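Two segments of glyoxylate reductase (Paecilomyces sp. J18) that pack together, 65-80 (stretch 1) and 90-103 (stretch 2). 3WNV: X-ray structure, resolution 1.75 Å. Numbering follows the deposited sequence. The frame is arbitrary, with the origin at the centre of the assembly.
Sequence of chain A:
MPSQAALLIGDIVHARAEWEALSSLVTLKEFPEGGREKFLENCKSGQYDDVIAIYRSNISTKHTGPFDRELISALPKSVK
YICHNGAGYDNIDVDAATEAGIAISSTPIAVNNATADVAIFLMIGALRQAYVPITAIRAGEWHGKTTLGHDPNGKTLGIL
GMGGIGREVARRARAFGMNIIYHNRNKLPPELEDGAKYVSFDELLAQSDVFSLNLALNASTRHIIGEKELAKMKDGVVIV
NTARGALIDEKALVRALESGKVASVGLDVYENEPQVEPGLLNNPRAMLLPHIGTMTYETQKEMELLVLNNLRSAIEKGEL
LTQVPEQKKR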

# COMPACT_ATOMS: atom_id res chain seq x y z
N GLY A 65 -15.62 6.78 -5.66
CA GLY A 65 -14.65 6.72 -6.73
C GLY A 65 -13.43 7.52 -6.31
O GLY A 65 -13.42 8.12 -5.22
N PRO A 66 -12.39 7.56 -7.14
CA PRO A 66 -11.17 8.25 -6.74
C PRO A 66 -11.39 9.76 -6.62
O PRO A 66 -12.25 10.36 -7.29
CB PRO A 66 -10.19 7.96 -7.88
CG PRO A 66 -11.06 7.53 -9.03
CD PRO A 66 -12.23 6.85 -8.42
N PHE A 67 -10.54 10.36 -5.81
CA PHE A 67 -10.45 11.79 -5.73
C PHE A 67 -9.51 12.23 -6.85
O PHE A 67 -8.43 12.83 -6.62
CB PHE A 67 -9.96 12.21 -4.34
CG PHE A 67 -11.09 12.42 -3.35
CD1 PHE A 67 -12.09 11.47 -3.20
CD2 PHE A 67 -11.13 13.56 -2.57
CE1 PHE A 67 -13.13 11.66 -2.30
CE2 PHE A 67 -12.17 13.76 -1.64
CZ PHE A 67 -13.18 12.80 -1.53
N ASP A 68 -9.95 11.95 -8.06
CA ASP A 68 -9.23 12.39 -9.28
C ASP A 68 -9.53 13.84 -9.66
O ASP A 68 -10.23 14.56 -8.94
CB ASP A 68 -9.55 11.46 -10.45
CG ASP A 68 -11.04 11.31 -10.71
OD1 ASP A 68 -11.86 12.14 -10.25
OD2 ASP A 68 -11.41 10.35 -11.41
N ARG A 69 -8.98 14.28 -10.79
CA ARG A 69 -9.15 15.68 -11.18
C ARG A 69 -10.62 16.07 -11.25
O ARG A 69 -11.00 17.15 -10.81
CB ARG A 69 -8.38 15.96 -12.48
CG ARG A 69 -8.61 17.33 -13.10
CD ARG A 69 -7.57 17.59 -14.22
NE ARG A 69 -6.24 17.73 -13.64
CZ ARG A 69 -5.75 18.89 -13.20
NH1 ARG A 69 -6.49 19.99 -13.27
NH2 ARG A 69 -4.53 18.95 -12.66
N GLU A 70 -11.47 15.19 -11.77
CA GLU A 70 -12.89 15.50 -11.93
C GLU A 70 -13.60 15.74 -10.60
O GLU A 70 -14.42 16.64 -10.47
CB GLU A 70 -13.60 14.34 -12.61
CG GLU A 70 -15.12 14.44 -12.59
CD GLU A 70 -15.80 13.14 -13.02
OE1 GLU A 70 -15.09 12.18 -13.37
OE2 GLU A 70 -17.04 13.06 -12.99
N LEU A 71 -13.33 14.87 -9.63
CA LEU A 71 -13.98 14.99 -8.34
C LEU A 71 -13.43 16.21 -7.63
O LEU A 71 -14.20 17.00 -7.06
CB LEU A 71 -13.83 13.71 -7.52
CG LEU A 71 -14.57 13.76 -6.17
CD1 LEU A 71 -15.11 12.37 -5.81
CD2 LEU A 71 -13.62 14.25 -5.06
N ILE A 72 -12.11 16.40 -7.66
CA ILE A 72 -11.52 17.59 -7.01
C ILE A 72 -12.12 18.86 -7.56
O ILE A 72 -12.39 19.81 -6.80
CB ILE A 72 -9.95 17.56 -7.05
CG1 ILE A 72 -9.46 16.46 -6.10
CG2 ILE A 72 -9.29 18.91 -6.67
CD1 ILE A 72 -8.02 16.08 -6.29
N SER A 73 -12.41 18.87 -8.87
CA SER A 73 -12.98 20.03 -9.54
C SER A 73 -14.38 20.36 -9.01
O SER A 73 -14.77 21.52 -8.96
CB SER A 73 -13.02 19.80 -11.05
OG SER A 73 -13.47 20.97 -11.72
N ALA A 74 -15.13 19.33 -8.61
CA ALA A 74 -16.46 19.48 -8.00
C ALA A 74 -16.45 19.86 -6.51
O ALA A 74 -17.47 20.31 -6.00
CB ALA A 74 -17.26 18.18 -8.17
N LEU A 75 -15.35 19.64 -5.80
CA LEU A 75 -15.34 19.99 -4.36
C LEU A 75 -15.62 21.48 -4.16
O LEU A 75 -15.26 22.30 -4.99
CB LEU A 75 -14.00 19.61 -3.73
CG LEU A 75 -13.67 18.12 -3.61
CD1 LEU A 75 -12.27 17.91 -3.04
CD2 LEU A 75 -14.75 17.37 -2.77
N PRO A 76 -16.30 21.84 -3.06
CA PRO A 76 -16.56 23.25 -2.80
C PRO A 76 -15.25 23.99 -2.54
O PRO A 76 -14.26 23.42 -2.04
CB PRO A 76 -17.41 23.25 -1.52
CG PRO A 76 -17.77 21.84 -1.25
CD PRO A 76 -16.84 20.95 -2.03
N LYS A 77 -15.26 25.27 -2.89
CA LYS A 77 -14.09 26.13 -2.74
C LYS A 77 -13.59 26.21 -1.29
O LYS A 77 -12.41 26.51 -1.04
CB LYS A 77 -14.45 27.50 -3.29
CG LYS A 77 -13.33 28.49 -3.49
CD LYS A 77 -13.91 29.82 -4.05
CE LYS A 77 -12.81 30.84 -4.36
NZ LYS A 77 -11.99 30.38 -5.50
N SER A 78 -14.48 25.95 -0.32
CA SER A 78 -14.09 25.95 1.09
C SER A 78 -13.02 24.91 1.46
O SER A 78 -12.29 25.09 2.43
CB SER A 78 -15.33 25.71 1.95
OG SER A 78 -16.05 24.57 1.46
N VAL A 79 -12.95 23.80 0.73
CA VAL A 79 -12.08 22.68 1.14
C VAL A 79 -10.61 23.06 1.07
O VAL A 79 -10.11 23.52 0.03
CB VAL A 79 -12.29 21.47 0.27
CG1 VAL A 79 -11.33 20.31 0.69
CG2 VAL A 79 -13.76 21.03 0.32
N LYS A 80 -9.92 22.93 2.20
CA LYS A 80 -8.50 23.29 2.26
C LYS A 80 -7.60 22.12 2.56
O LYS A 80 -6.41 22.21 2.35
CB LYS A 80 -8.25 24.47 3.20
CG LYS A 80 -9.02 25.71 2.75
CD LYS A 80 -8.26 27.01 3.00
CE LYS A 80 -7.84 27.17 4.46
NZ LYS A 80 -7.63 28.61 4.84
N ASP A 90 -2.73 6.66 -4.37
CA ASP A 90 -2.73 6.77 -5.82
C ASP A 90 -4.16 6.98 -6.29
O ASP A 90 -4.39 7.22 -7.48
CB ASP A 90 -2.04 5.54 -6.47
CG ASP A 90 -2.63 4.24 -6.00
OD1 ASP A 90 -3.66 3.80 -6.55
OD2 ASP A 90 -2.05 3.63 -5.07
N ASN A 91 -5.12 6.99 -5.35
CA ASN A 91 -6.51 7.37 -5.72
C ASN A 91 -6.84 8.86 -5.44
O ASN A 91 -8.01 9.30 -5.50
CB ASN A 91 -7.52 6.45 -5.03
CG ASN A 91 -7.23 6.30 -3.57
OD1 ASN A 91 -6.66 7.21 -2.93
ND2 ASN A 91 -7.55 5.12 -3.04
N ILE A 92 -5.82 9.65 -5.13
CA ILE A 92 -5.98 11.10 -5.07
C ILE A 92 -5.06 11.74 -6.12
O ILE A 92 -3.87 11.41 -6.20
CB ILE A 92 -5.56 11.65 -3.73
CG1 ILE A 92 -6.30 10.92 -2.62
CG2 ILE A 92 -5.75 13.18 -3.66
CD1 ILE A 92 -5.91 11.40 -1.22
N ASP A 93 -5.60 12.66 -6.92
CA ASP A 93 -4.78 13.41 -7.86
C ASP A 93 -4.17 14.58 -7.12
O ASP A 93 -4.76 15.67 -7.02
CB ASP A 93 -5.66 13.90 -8.99
CG ASP A 93 -4.87 14.57 -10.10
OD1 ASP A 93 -3.79 15.18 -9.84
OD2 ASP A 93 -5.36 14.50 -11.25
N VAL A 94 -2.98 14.37 -6.59
CA VAL A 94 -2.31 15.39 -5.80
C VAL A 94 -2.10 16.74 -6.51
O VAL A 94 -2.33 17.79 -5.93
CB VAL A 94 -1.01 14.85 -5.19
CG1 VAL A 94 -0.29 15.97 -4.42
CG2 VAL A 94 -1.30 13.62 -4.28
N ASP A 95 -1.63 16.75 -7.76
CA ASP A 95 -1.51 18.01 -8.46
C ASP A 95 -2.84 18.75 -8.64
O ASP A 95 -2.90 19.99 -8.52
CB ASP A 95 -0.82 17.81 -9.82
CG ASP A 95 0.64 17.42 -9.69
OD1 ASP A 95 1.18 17.51 -8.57
OD2 ASP A 95 1.26 17.02 -10.69
N ALA A 96 -3.92 18.02 -8.96
CA ALA A 96 -5.23 18.71 -9.03
C ALA A 96 -5.59 19.38 -7.70
O ALA A 96 -6.09 20.54 -7.66
CB ALA A 96 -6.36 17.74 -9.49
N ALA A 97 -5.31 18.67 -6.60
CA ALA A 97 -5.53 19.25 -5.28
C ALA A 97 -4.73 20.52 -5.02
O ALA A 97 -5.26 21.52 -4.53
CB ALA A 97 -5.27 18.22 -4.18
N THR A 98 -3.44 20.48 -5.38
CA THR A 98 -2.57 21.64 -5.20
C THR A 98 -3.15 22.84 -5.96
O THR A 98 -3.26 23.95 -5.41
CB THR A 98 -1.15 21.31 -5.72
OG1 THR A 98 -0.61 20.25 -4.90
CG2 THR A 98 -0.24 22.55 -5.65
N GLU A 99 -3.60 22.59 -7.19
CA GLU A 99 -4.19 23.65 -8.01
C GLU A 99 -5.46 24.25 -7.39
O GLU A 99 -5.75 25.45 -7.58
CB GLU A 99 -4.49 23.11 -9.40
CG GLU A 99 -3.27 22.77 -10.19
CD GLU A 99 -3.64 22.09 -11.50
OE1 GLU A 99 -4.83 22.20 -11.88
OE2 GLU A 99 -2.76 21.46 -12.13
N ALA A 100 -6.22 23.41 -6.69
CA ALA A 100 -7.44 23.85 -6.03
C ALA A 100 -7.14 24.41 -4.64
O ALA A 100 -8.07 24.78 -3.91
CB ALA A 100 -8.45 22.68 -5.96
N GLY A 101 -5.87 24.54 -4.27
CA GLY A 101 -5.55 25.07 -2.94
C GLY A 101 -5.83 24.10 -1.79
O GLY A 101 -6.14 24.51 -0.67
N ILE A 102 -5.72 22.81 -2.05
CA ILE A 102 -5.99 21.77 -1.03
C ILE A 102 -4.70 21.04 -0.63
O ILE A 102 -3.97 20.55 -1.49
CB ILE A 102 -7.02 20.74 -1.55
CG1 ILE A 102 -8.31 21.43 -1.98
CG2 ILE A 102 -7.27 19.63 -0.51
CD1 ILE A 102 -9.26 20.48 -2.71
N ALA A 103 -4.43 20.96 0.67
CA ALA A 103 -3.28 20.23 1.21
C ALA A 103 -3.71 18.83 1.56
O ALA A 103 -4.81 18.65 2.08
CB ALA A 103 -2.71 20.95 2.43
O HOH W 1 -7.00 12.79 -12.00
O HOH W 2 -4.69 15.20 -13.77
O HOH W 3 -10.36 24.86 -2.31
O HOH W 4 -4.85 24.35 2.19

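The two stretches share one plan: a short non-helical lead-in, a short helix, and a loop leading out. They lie side by side in the same direction, helix 69-74 and helix 94-99 running 21° from parallel with their axes 9.1 Å apart at closest approach. Backbone bonds pin the contact at its two ends. At the start, Asp 93 N donates to Phe 67 O at 2.9 Å and nearly in line, while Phe 67 N reaches Asn 91 O at 2.8 Å in a weak, bent bond; together they form a single bridge between Phe 67 and Ile 92. At the far end, Ala 103 N donates to Lys 80 O at 2.9 Å. Phe 67 O also meets the CA-H of Ile 92, and Lys 80 O that of Ile 102, and the backbones are close at both places, with the CA atoms of Phe 67 and Ile 92 4.6 Å apart and those of Lys 80 and Ile 102 4.4 Å apart.

Between these pins the shape is a knob in a shallow, alanine-lined hollow. Ile 72 points toward the second helix, and the small side chains of Ala 96, Ala 97 and Ala 100 leave room for it. Its CD1 lies 4.0 Å from Ala 96 CB and 4.1 Å from Ala 97 CB, and also touches the backbone, 3.4 Å from Asp 93 O. Its CG2 sits 3.9 Å from Ala 100 CB. The rule is a branched residue set against methyls.

Farther along, the second stretch supplies the bump. Ile 102 CD1 packs 4.0 Å from both Leu 75 CD1 and Val 79 CG1, and lies 4.3 Å from Ile 72 CG2, so three apolar side chains of the first stretch line one side of its tip.

Charged side chains take over beside this apolar patch. Arg 69 starts out sideways, but its end comes nearer and lays one guanidinium face over Ala 96 CA, with NH2 to CA at 3.7 Å. Glu 99 meets the guanidinium edge in a salt bridge: Arg 69 NH1 to Glu 99 OE1 and Arg 69 NH2 to Glu 99 OE2 are both 3.1 Å.

Asp 93 does two jobs. Its OD1 caps its own helix by accepting from Ala 96 N at 3.0 Å, as Asp 68 OD1 does from Leu 71 N at 3.2 Å. Its OD2 faces Arg 69 through two waters, one bound to Arg 69 N and the other to Arg 69 NE. At the other end, water 4 bridges Lys 80 O and Gly 101 O.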